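Local coordinates for protein trehalose-6-phosphate phosphatase (Cryptococcus neoformans, PDB 5DX9) that belongs to the trehalose-phosphatase family of the haloacid dehalogenase (HAD) clan and holds a magnesium ion close to a ligand pocket, at residues D13-K16 with K20-L23; V93-E98 with V194-Y199; T44-N49 with V294-E299. All coordinates share one frame; numbering follows the deposited sequence.

In the fold
All three contacts involve the alpha/beta core of the HAD fold. Contacts 1 and 2 are buried and both reach the large mixed sheet: contact 1 ties helix 8-17 to the inner strand 21-25, whereas contact 2 joins helix 190-200 to strand 92-94 and the loop that follows it, near one margin of the sheet. They meet where Leu22 packs on Leu197 and Met198. Contact 3 lies partly at the surface, between helices 45-56 and 291-306, and no strand takes part. Each contact employs an arginine differently: flat against a tyrosine ring in contact 1, hydrogen-bonded to a glutamine amide in contact 2, and paired with two glutamates in the more exposed contact 3.

Contact 1 (D13-K16 with K20-L23); sequences DAYK and KRLL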
loop_
_atom_site.group_PDB
_atom_site.type_symbol
_atom_site.label_atom_id
_atom_site.label_comp_id
_atom_site.label_asym_id
_atom_site.label_seq_id
_atom_site.Cartn_x
_atom_site.Cartn_y
_atom_site.Cartn_z
ATOM N N ASP A 13 -18.615 -0.581 -15.285
ATOM C CA ASP A 13 -18.615 -0.361 -16.724
ATOM C C ASP A 13 -17.221 -0.005 -17.235
ATOM O O ASP A 13 -16.816 -0.438 -18.315
ATOM C CB ASP A 13 -19.624 0.728 -17.089
ATOM C CG ASP A 13 -21.064 0.244 -16.985
ATOM O OD1 ASP A 13 -21.340 -0.900 -17.411
ATOM O OD2 ASP A 13 -21.918 1.001 -16.476
ATOM N N ALA A 14 -16.484 0.777 -16.451
ATOM C CA ALA A 14 -15.120 1.130 -16.818
ATOM C C ALA A 14 -14.235 -0.112 -16.808
ATOM O O ALA A 14 -13.375 -0.280 -17.673
ATOM C CB ALA A 14 -14.571 2.186 -15.881
ATOM N N TYR A 15 -14.464 -0.982 -15.831
ATOM C CA TYR A 15 -13.701 -2.219 -15.708
ATOM C C TYR A 15 -13.897 -3.108 -16.931
ATOM O O TYR A 15 -12.956 -3.739 -17.413
ATOM C CB TYR A 15 -14.109 -2.970 -14.438
ATOM C CG TYR A 15 -13.346 -4.255 -14.189
ATOM C CD1 TYR A 15 -12.281 -4.292 -13.298
ATOM C CD2 TYR A 15 -13.699 -5.436 -14.833
ATOM C CE1 TYR A 15 -11.587 -5.466 -13.061
ATOM C CE2 TYR A 15 -13.010 -6.614 -14.604
ATOM C CZ TYR A 15 -11.956 -6.622 -13.716
ATOM O OH TYR A 15 -11.265 -7.789 -13.483
ATOM N N LYS A 16 -15.128 -3.153 -17.427
ATOM C CA LYS A 16 -15.465 -3.973 -18.585
ATOM C C LYS A 16 -14.853 -3.426 -19.874
ATOM O O LYS A 16 -14.460 -4.192 -20.752
ATOM C CB LYS A 16 -16.986 -4.083 -18.724
ATOM C CG LYS A 16 -17.648 -4.916 -17.632
ATOM C CD LYS A 16 -19.066 -4.441 -17.346
ATOM C CE LYS A 16 -19.946 -4.526 -18.583
ATOM N NZ LYS A 16 -21.289 -3.920 -18.344
ATOM N N LYS A 20 -6.147 -2.775 -20.220
ATOM C CA LYS A 20 -5.219 -3.216 -19.184
ATOM C C LYS A 20 -5.517 -2.525 -17.858
ATOM O O LYS A 20 -5.554 -1.297 -17.778
ATOM C CB LYS A 20 -3.772 -2.957 -19.603
ATOM C CG LYS A 20 -2.768 -3.800 -18.838
ATOM C CD LYS A 20 -1.816 -4.506 -19.786
ATOM C CE LYS A 20 -1.175 -5.715 -19.131
ATOM N NZ LYS A 20 -2.182 -6.783 -18.863
ATOM N N ARG A 21 -5.719 -3.321 -16.814
ATOM C CA ARG A 21 -6.176 -2.796 -15.534
ATOM C C ARG A 21 -5.154 -2.985 -14.411
ATOM O O ARG A 21 -4.695 -4.097 -14.149
ATOM C CB ARG A 21 -7.503 -3.455 -15.157
ATOM C CG ARG A 21 -8.582 -3.279 -16.221
ATOM C CD ARG A 21 -9.910 -3.868 -15.783
ATOM N NE ARG A 21 -9.881 -5.325 -15.793
ATOM C CZ ARG A 21 -10.540 -6.081 -16.665
ATOM N NH1 ARG A 21 -11.296 -5.516 -17.599
ATOM N NH2 ARG A 21 -10.449 -7.403 -16.598
ATOM N N LEU A 22 -4.800 -1.882 -13.759
ATOM C CA LEU A 22 -3.922 -1.914 -12.594
ATOM C C LEU A 22 -4.763 -1.947 -11.322
ATOM O O LEU A 22 -5.463 -0.985 -11.006
ATOM C CB LEU A 22 -2.984 -0.703 -12.596
ATOM C CG LEU A 22 -1.782 -0.730 -11.648
ATOM C CD1 LEU A 22 -0.935 -1.972 -11.882
ATOM C CD2 LEU A 22 -0.943 0.529 -11.820
ATOM N N LEU A 23 -4.704 -3.062 -10.600
ATOM C CA LEU A 23 -5.529 -3.237 -9.411
ATOM C C LEU A 23 -4.670 -3.342 -8.153
ATOM O O LEU A 23 -3.953 -4.324 -7.954
ATOM C CB LEU A 23 -6.417 -4.476 -9.552
ATOM C CG LEU A 23 -7.311 -4.530 -10.794
ATOM C CD1 LEU A 23 -8.180 -5.793 -10.786
ATOM C CD2 LEU A 23 -8.163 -3.271 -10.898
#
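Tyr15 of helix 8-17 and Arg21 of strand 21-25 stack flat against each other at the start of the HAD-type alpha/beta core, where the N-terminal helix turns back beside an inner strand of the parallel part of the sheet. The guanidinium of Arg21 lies on one face of the phenol ring, with the two centres 3.5 Å apart and the planes only 16° from parallel, so the contact is at once a stack and a cation-pi interaction. The same face also receives the aliphatic part of the arginine: Arg21 CD stands 3.6 Å from the Tyr15 ring centroid in a CH-pi contact, and Arg21 NE comes within 3.2 Å of Tyr15 CZ nearer the rim. A bend at chi3 (-72°) turns the guanidinium so that it can cover the ring together with CD, and the two side chains cross at about a right angle.

Arginine suits this buried place because its flat cation can stack while its N-H groups remain able to reach acceptors round its edge. Arg21 NE donates to Asn60 OD1 and Arg21 NH2 forms a salt bridge with Asp57; Asn60 ND2 also bonds Tyr15 OH, so one amide probably helps to keep both stacked groups in position. The carboxylate of Asp57 should offset the buried positive charge. Tyrosine brings a broad apolar face together with a polar end, and Leu301 and Ile305 of helix 291-306 pack against it. On the strand, Leu23 follows Arg21 on the same side of the sheet and adds a smaller, purely apolar touch. It arrives at the edge of the ring, near its plane, with Leu23 CD1 4.1 Å from Tyr15 CE1.

Contact 2 (V93-E98 with V194-Y199); sequences VKQPGE and VRRLMY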
loop_
_atom_site.group_PDB
_atom_site.type_symbol
_atom_site.label_atom_id
_atom_site.label_comp_id
_atom_site.label_asym_id
_atom_site.label_seq_id
_atom_site.Cartn_x
_atom_site.Cartn_y
_atom_site.Cartn_z
ATOM N N VAL A 93 9.537 -5.697 -2.986
ATOM C CA VAL A 93 8.602 -5.889 -4.088
ATOM C C VAL A 93 8.792 -7.249 -4.758
ATOM O O VAL A 93 9.842 -7.521 -5.340
ATOM C CB VAL A 93 8.759 -4.785 -5.155
ATOM C CG1 VAL A 93 7.646 -4.878 -6.187
ATOM C CG2 VAL A 93 8.769 -3.414 -4.502
ATOM N N LYS A 94 7.777 -8.104 -4.670
ATOM C CA LYS A 94 7.797 -9.376 -5.383
ATOM C C LYS A 94 6.802 -9.370 -6.538
ATOM O O LYS A 94 5.601 -9.545 -6.332
ATOM C CB LYS A 94 7.482 -10.539 -4.444
ATOM C CG LYS A 94 7.321 -11.862 -5.172
ATOM C CD LYS A 94 6.434 -12.823 -4.398
ATOM C CE LYS A 94 6.012 -13.995 -5.270
ATOM N NZ LYS A 94 5.056 -14.901 -4.579
ATOM N N GLN A 95 7.308 -9.169 -7.750
ATOM C CA GLN A 95 6.475 -9.175 -8.948
ATOM C C GLN A 95 5.752 -10.508 -9.117
ATOM O O GLN A 95 6.153 -11.513 -8.531
ATOM C CB GLN A 95 7.320 -8.881 -10.185
ATOM C CG GLN A 95 8.142 -7.611 -10.085
ATOM C CD GLN A 95 8.974 -7.363 -11.326
ATOM O OE1 GLN A 95 9.568 -6.297 -11.486
ATOM N NE2 GLN A 95 9.019 -8.350 -12.214
ATOM N N PRO A 96 4.677 -10.514 -9.919
ATOM C CA PRO A 96 3.908 -11.730 -10.204
ATOM C C PRO A 96 4.787 -12.839 -10.782
ATOM O O PRO A 96 4.633 -14.000 -10.420
ATOM C CB PRO A 96 2.871 -11.258 -11.227
ATOM C CG PRO A 96 2.717 -9.798 -10.953
ATOM C CD PRO A 96 4.088 -9.327 -10.562
ATOM N N GLY A 97 5.713 -12.480 -11.661
ATOM C CA GLY A 97 6.602 -13.467 -12.243
ATOM C C GLY A 97 7.478 -14.170 -11.219
ATOM O O GLY A 97 7.395 -15.387 -11.040
ATOM N N GLU A 98 8.302 -13.388 -10.526
ATOM C CA GLU A 98 9.351 -13.919 -9.658
ATOM C C GLU A 98 8.841 -14.646 -8.416
ATOM O O GLU A 98 7.644 -14.895 -8.263
ATOM C CB GLU A 98 10.281 -12.782 -9.229
ATOM C CG GLU A 98 10.827 -11.969 -10.391
ATOM C CD GLU A 98 11.550 -12.828 -11.411
ATOM O OE1 GLU A 98 12.506 -13.535 -11.026
ATOM O OE2 GLU A 98 11.156 -12.801 -12.598
ATOM N N VAL A 194 3.513 2.417 -6.240
ATOM C CA VAL A 194 2.451 2.692 -7.196
ATOM C C VAL A 194 3.013 3.340 -8.455
ATOM O O VAL A 194 2.596 3.025 -9.567
ATOM C CB VAL A 194 1.374 3.609 -6.593
ATOM C CG1 VAL A 194 0.370 4.028 -7.659
ATOM C CG2 VAL A 194 0.684 2.922 -5.416
ATOM N N ARG A 195 3.970 4.243 -8.267
ATOM C CA ARG A 195 4.570 4.963 -9.382
ATOM C C ARG A 195 5.459 4.045 -10.209
ATOM O O ARG A 195 5.452 4.105 -11.439
ATOM C CB ARG A 195 5.362 6.165 -8.874
ATOM C CG ARG A 195 4.513 7.129 -8.066
ATOM C CD ARG A 195 4.797 8.565 -8.439
ATOM N NE ARG A 195 5.989 9.080 -7.775
ATOM C CZ ARG A 195 5.987 9.605 -6.555
ATOM N NH1 ARG A 195 4.856 9.672 -5.863
ATOM N NH2 ARG A 195 7.116 10.057 -6.022
ATOM N N ARG A 196 6.227 3.201 -9.528
ATOM C CA ARG A 196 6.995 2.161 -10.199
ATOM C C ARG A 196 6.081 1.309 -11.075
ATOM O O ARG A 196 6.397 1.027 -12.230
ATOM C CB ARG A 196 7.714 1.278 -9.181
ATOM C CG ARG A 196 8.287 -0.002 -9.773
ATOM C CD ARG A 196 8.470 -1.061 -8.702
ATOM N NE ARG A 196 8.904 -2.336 -9.265
ATOM C CZ ARG A 196 10.167 -2.740 -9.298
ATOM N NH1 ARG A 196 11.123 -1.972 -8.793
ATOM N NH2 ARG A 196 10.475 -3.915 -9.831
ATOM N N LEU A 197 4.941 0.913 -10.516
ATOM C CA LEU A 197 3.985 0.084 -11.241
ATOM C C LEU A 197 3.377 0.815 -12.437
ATOM O O LEU A 197 3.150 0.211 -13.485
ATOM C CB LEU A 197 2.874 -0.395 -10.307
ATOM C CG LEU A 197 3.329 -1.291 -9.156
ATOM C CD1 LEU A 197 2.145 -2.020 -8.550
ATOM C CD2 LEU A 197 4.382 -2.270 -9.637
HETATM N N MSE A 198 3.103 2.107 -12.284
HETATM C CA MSE A 198 2.580 2.892 -13.399
HETATM C C MSE A 198 3.623 3.025 -14.508
HETATM O O MSE A 198 3.295 2.920 -15.690
HETATM C CB MSE A 198 2.119 4.276 -12.927
HETATM C CG MSE A 198 0.740 4.274 -12.272
HETATM SE SE MSE A 198 0.111 6.040 -11.701
HETATM C CE MSE A 198 1.553 6.510 -10.469
ATOM N N TYR A 199 4.877 3.246 -14.125
ATOM C CA TYR A 199 5.954 3.350 -15.102
ATOM C C TYR A 199 6.120 2.040 -15.862
ATOM O O TYR A 199 6.378 2.040 -17.064
ATOM C CB TYR A 199 7.272 3.737 -14.429
ATOM C CG TYR A 199 8.429 3.837 -15.399
ATOM C CD1 TYR A 199 8.700 5.023 -16.065
ATOM C CD2 TYR A 199 9.240 2.739 -15.662
ATOM C CE1 TYR A 199 9.749 5.120 -16.958
ATOM C CE2 TYR A 199 10.293 2.827 -16.555
ATOM C CZ TYR A 199 10.542 4.019 -17.200
ATOM O OH TYR A 199 11.587 4.118 -18.090
#
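Within the alpha/beta core of the HAD fold, helix 190-200 reaches the strand 92-94 and the loop after it through one long side chain, Arg196, which meets Val93 and Gln95. The backbones stay well apart, the CA atoms of Val93 and Arg196 being 10.2 Å from each other, and a residue as long as arginine is suited to bridge such a gap. Its CG is anti to the backbone N (chi1 167°) and the chain remains extended as far as NE, which carries the guanidinium across to the strand.

There Arg196 NH2 donates to Gln95 OE1 over 3.0 Å. The nitrogen lies in the carbonyl plane on a lone pair of the oxygen, and the oxygen in turn sits at the guanidinium edge, close to its plane. The bond is nevertheless bent, with 139° at the hydrogen. Glutamine suits the place as a long neutral amide, extended beyond CG, while Glu200, one turn further along the helix, supplies the negative charge in a salt bridge with Arg196 NE. Arg196 NH1 bonds the carbonyl of Ala245. Val93 adds the apolar half: its CG1 rests against part of one guanidinium face, 4.2 Å from Arg196 NE, and has no polar atom to compete for the N-H groups.

Beside this polar link, Leu197 packs on Tyr63 of strand 60-65 and Leu24 of strand 21-25. Helix 190-200 thus packs on the sheet and also touches Leu223 of helix 217-225 through Val194 and Met198 (modelled as selenomethionine), both of which reach strand 21-25 as well.

Contact 3 (T44-N49 with V294-E299); sequences TERTRN and VVEAFE
Arg46, near the start of helix 45-56, stretches across to Glu299 and Glu296 of helix 291-306, and the three form a salt-bridge network where the two helices pass; the axes of the short segments approach to 10.0 Å, at 55° to each other. Already at the root of the side chain, Arg46 CB lies 3.2 Å from Glu299 OE2. CG and CD run on past the same oxygen, and a turn at chi3 (58°) brings the guanidinium side-on to the carboxylate. Arg46 NE then donates almost straight to Glu299 OE2 at 3.0 Å, on the oxygen's syn lone pair. At the tip, Arg46 NH2 binds Glu299 OE1 at 2.7 Å, somewhat tilted from both planes, and makes a longer salt bridge of 3.5 Å to Glu296 OE2.

A water donates to both Glu299 OE2 and Arg46 O, tying the carboxylate to the backbone of helix 45-56 as well. Further in, Thr47 OG1 rests 3.6 Å from Val295 CG2, a compact threonine against a buried valine; the same hydroxyl shares a 2.9 Å hydrogen bond with OG1 of Thr44, the N-cap residue.

The paired N-H groups match the two oxygens of Glu299, and at this more exposed margin of the helix pair Arg46 probably eases the repulsion between two carboxylates that, if both ionised, would leave the cluster net negative.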
loop_
_atom_site.group_PDB
_atom_site.type_symbol
_atom_site.label_atom_id
_atom_site.label_comp_id
_atom_site.label_asym_id
_atom_site.label_seq_id
_atom_site.Cartn_x
_atom_site.Cartn_y
_atom_site.Cartn_z
ATOM N N THR A 44 -10.463 -14.450 4.217
ATOM C CA THR A 44 -11.569 -15.397 4.178
ATOM C C THR A 44 -11.535 -16.193 2.882
ATOM O O THR A 44 -10.683 -15.960 2.025
ATOM C CB THR A 44 -12.927 -14.690 4.296
ATOM O OG1 THR A 44 -13.134 -13.864 3.143
ATOM C CG2 THR A 44 -12.973 -13.829 5.546
ATOM N N GLU A 45 -12.468 -17.128 2.739
ATOM C CA GLU A 45 -12.558 -17.923 1.522
ATOM C C GLU A 45 -12.998 -17.054 0.348
ATOM O O GLU A 45 -12.395 -17.089 -0.723
ATOM C CB GLU A 45 -13.529 -19.091 1.712
ATOM C CG GLU A 45 -13.135 -20.335 0.939
ATOM C CD GLU A 45 -11.739 -20.807 1.296
ATOM O OE1 GLU A 45 -11.493 -21.082 2.493
ATOM O OE2 GLU A 45 -10.884 -20.886 0.385
ATOM N N ARG A 46 -14.053 -16.273 0.562
ATOM C CA ARG A 46 -14.584 -15.400 -0.479
ATOM C C ARG A 46 -13.549 -14.379 -0.939
ATOM O O ARG A 46 -13.453 -14.078 -2.128
ATOM C CB ARG A 46 -15.844 -14.686 0.017
ATOM C CG ARG A 46 -17.054 -15.595 0.158
ATOM C CD ARG A 46 -18.192 -14.901 0.894
ATOM N NE ARG A 46 -18.615 -13.666 0.240
ATOM C CZ ARG A 46 -19.533 -12.839 0.733
ATOM N NH1 ARG A 46 -20.123 -13.116 1.885
ATOM N NH2 ARG A 46 -19.861 -11.735 0.077
ATOM N N THR A 47 -12.772 -13.854 0.004
ATOM C CA THR A 47 -11.751 -12.858 -0.309
ATOM C C THR A 47 -10.649 -13.461 -1.168
ATOM O O THR A 47 -10.250 -12.889 -2.185
ATOM C CB THR A 47 -11.128 -12.264 0.970
ATOM O OG1 THR A 47 -12.120 -11.515 1.683
ATOM C CG2 THR A 47 -9.962 -11.350 0.624
ATOM N N ARG A 48 -10.161 -14.624 -0.747
ATOM C CA ARG A 48 -9.130 -15.342 -1.484
ATOM C C ARG A 48 -9.599 -15.659 -2.898
ATOM O O ARG A 48 -8.831 -15.556 -3.853
ATOM C CB ARG A 48 -8.743 -16.625 -0.744
ATOM C CG ARG A 48 -8.010 -17.646 -1.599
ATOM C CD ARG A 48 -7.350 -18.721 -0.739
ATOM N NE ARG A 48 -8.220 -19.184 0.338
ATOM C CZ ARG A 48 -8.147 -18.753 1.594
ATOM N NH1 ARG A 48 -7.237 -17.847 1.931
ATOM N NH2 ARG A 48 -8.978 -19.228 2.513
ATOM N N ASN A 49 -10.867 -16.032 -3.027
ATOM C CA ASN A 49 -11.438 -16.352 -4.331
ATOM C C ASN A 49 -11.495 -15.138 -5.255
ATOM O O ASN A 49 -11.174 -15.234 -6.441
ATOM C CB ASN A 49 -12.839 -16.943 -4.169
ATOM C CG ASN A 49 -12.826 -18.304 -3.501
ATOM O OD1 ASN A 49 -11.783 -18.954 -3.409
ATOM N ND2 ASN A 49 -13.988 -18.747 -3.039
ATOM N N VAL A 294 -15.268 -3.552 0.186
ATOM C CA VAL A 294 -14.236 -3.506 -0.838
ATOM C C VAL A 294 -14.222 -4.819 -1.608
ATOM O O VAL A 294 -14.110 -4.830 -2.833
ATOM C CB VAL A 294 -12.840 -3.254 -0.247
ATOM C CG1 VAL A 294 -11.781 -3.461 -1.313
ATOM C CG2 VAL A 294 -12.750 -1.852 0.332
ATOM N N VAL A 295 -14.345 -5.924 -0.880
ATOM C CA VAL A 295 -14.357 -7.249 -1.491
ATOM C C VAL A 295 -15.648 -7.503 -2.258
ATOM O O VAL A 295 -15.617 -7.963 -3.397
ATOM C CB VAL A 295 -14.181 -8.358 -0.439
ATOM C CG1 VAL A 295 -14.413 -9.727 -1.066
ATOM C CG2 VAL A 295 -12.800 -8.272 0.187
ATOM N N GLU A 296 -16.777 -7.203 -1.625
ATOM C CA GLU A 296 -18.084 -7.409 -2.241
ATOM C C GLU A 296 -18.242 -6.601 -3.527
ATOM O O GLU A 296 -18.926 -7.028 -4.453
ATOM C CB GLU A 296 -19.202 -7.052 -1.257
ATOM C CG GLU A 296 -19.282 -7.979 -0.053
ATOM C CD GLU A 296 -20.509 -7.723 0.801
ATOM O OE1 GLU A 296 -21.016 -6.580 0.787
ATOM O OE2 GLU A 296 -20.971 -8.668 1.478
ATOM N N ALA A 297 -17.608 -5.435 -3.578
ATOM C CA ALA A 297 -17.621 -4.623 -4.789
ATOM C C ALA A 297 -17.067 -5.412 -5.969
ATOM O O ALA A 297 -17.602 -5.360 -7.077
ATOM C CB ALA A 297 -16.824 -3.350 -4.586
ATOM N N PHE A 298 -15.990 -6.147 -5.723
ATOM C CA PHE A 298 -15.364 -6.921 -6.777
ATOM C C PHE A 298 -16.049 -8.267 -6.960
ATOM O O PHE A 298 -15.981 -8.853 -8.034
ATOM C CB PHE A 298 -13.875 -7.104 -6.492
ATOM C CG PHE A 298 -13.048 -5.905 -6.846
ATOM C CD1 PHE A 298 -12.582 -5.726 -8.137
ATOM C CD2 PHE A 298 -12.745 -4.949 -5.892
ATOM C CE1 PHE A 298 -11.826 -4.622 -8.470
ATOM C CE2 PHE A 298 -11.986 -3.843 -6.217
ATOM C CZ PHE A 298 -11.525 -3.681 -7.506
ATOM N N GLU A 299 -16.719 -8.749 -5.918
ATOM C CA GLU A 299 -17.506 -9.970 -6.034
ATOM C C GLU A 299 -18.713 -9.746 -6.940
ATOM O O GLU A 299 -19.002 -10.560 -7.816
ATOM C CB GLU A 299 -17.968 -10.457 -4.659
ATOM C CG GLU A 299 -16.869 -11.075 -3.809
ATOM C CD GLU A 299 -17.392 -11.612 -2.495
ATOM O OE1 GLU A 299 -18.021 -10.838 -1.744
ATOM O OE2 GLU A 299 -17.183 -12.809 -2.213
HETATM O O HOH W 1 -15.474 -14.236 -3.646
#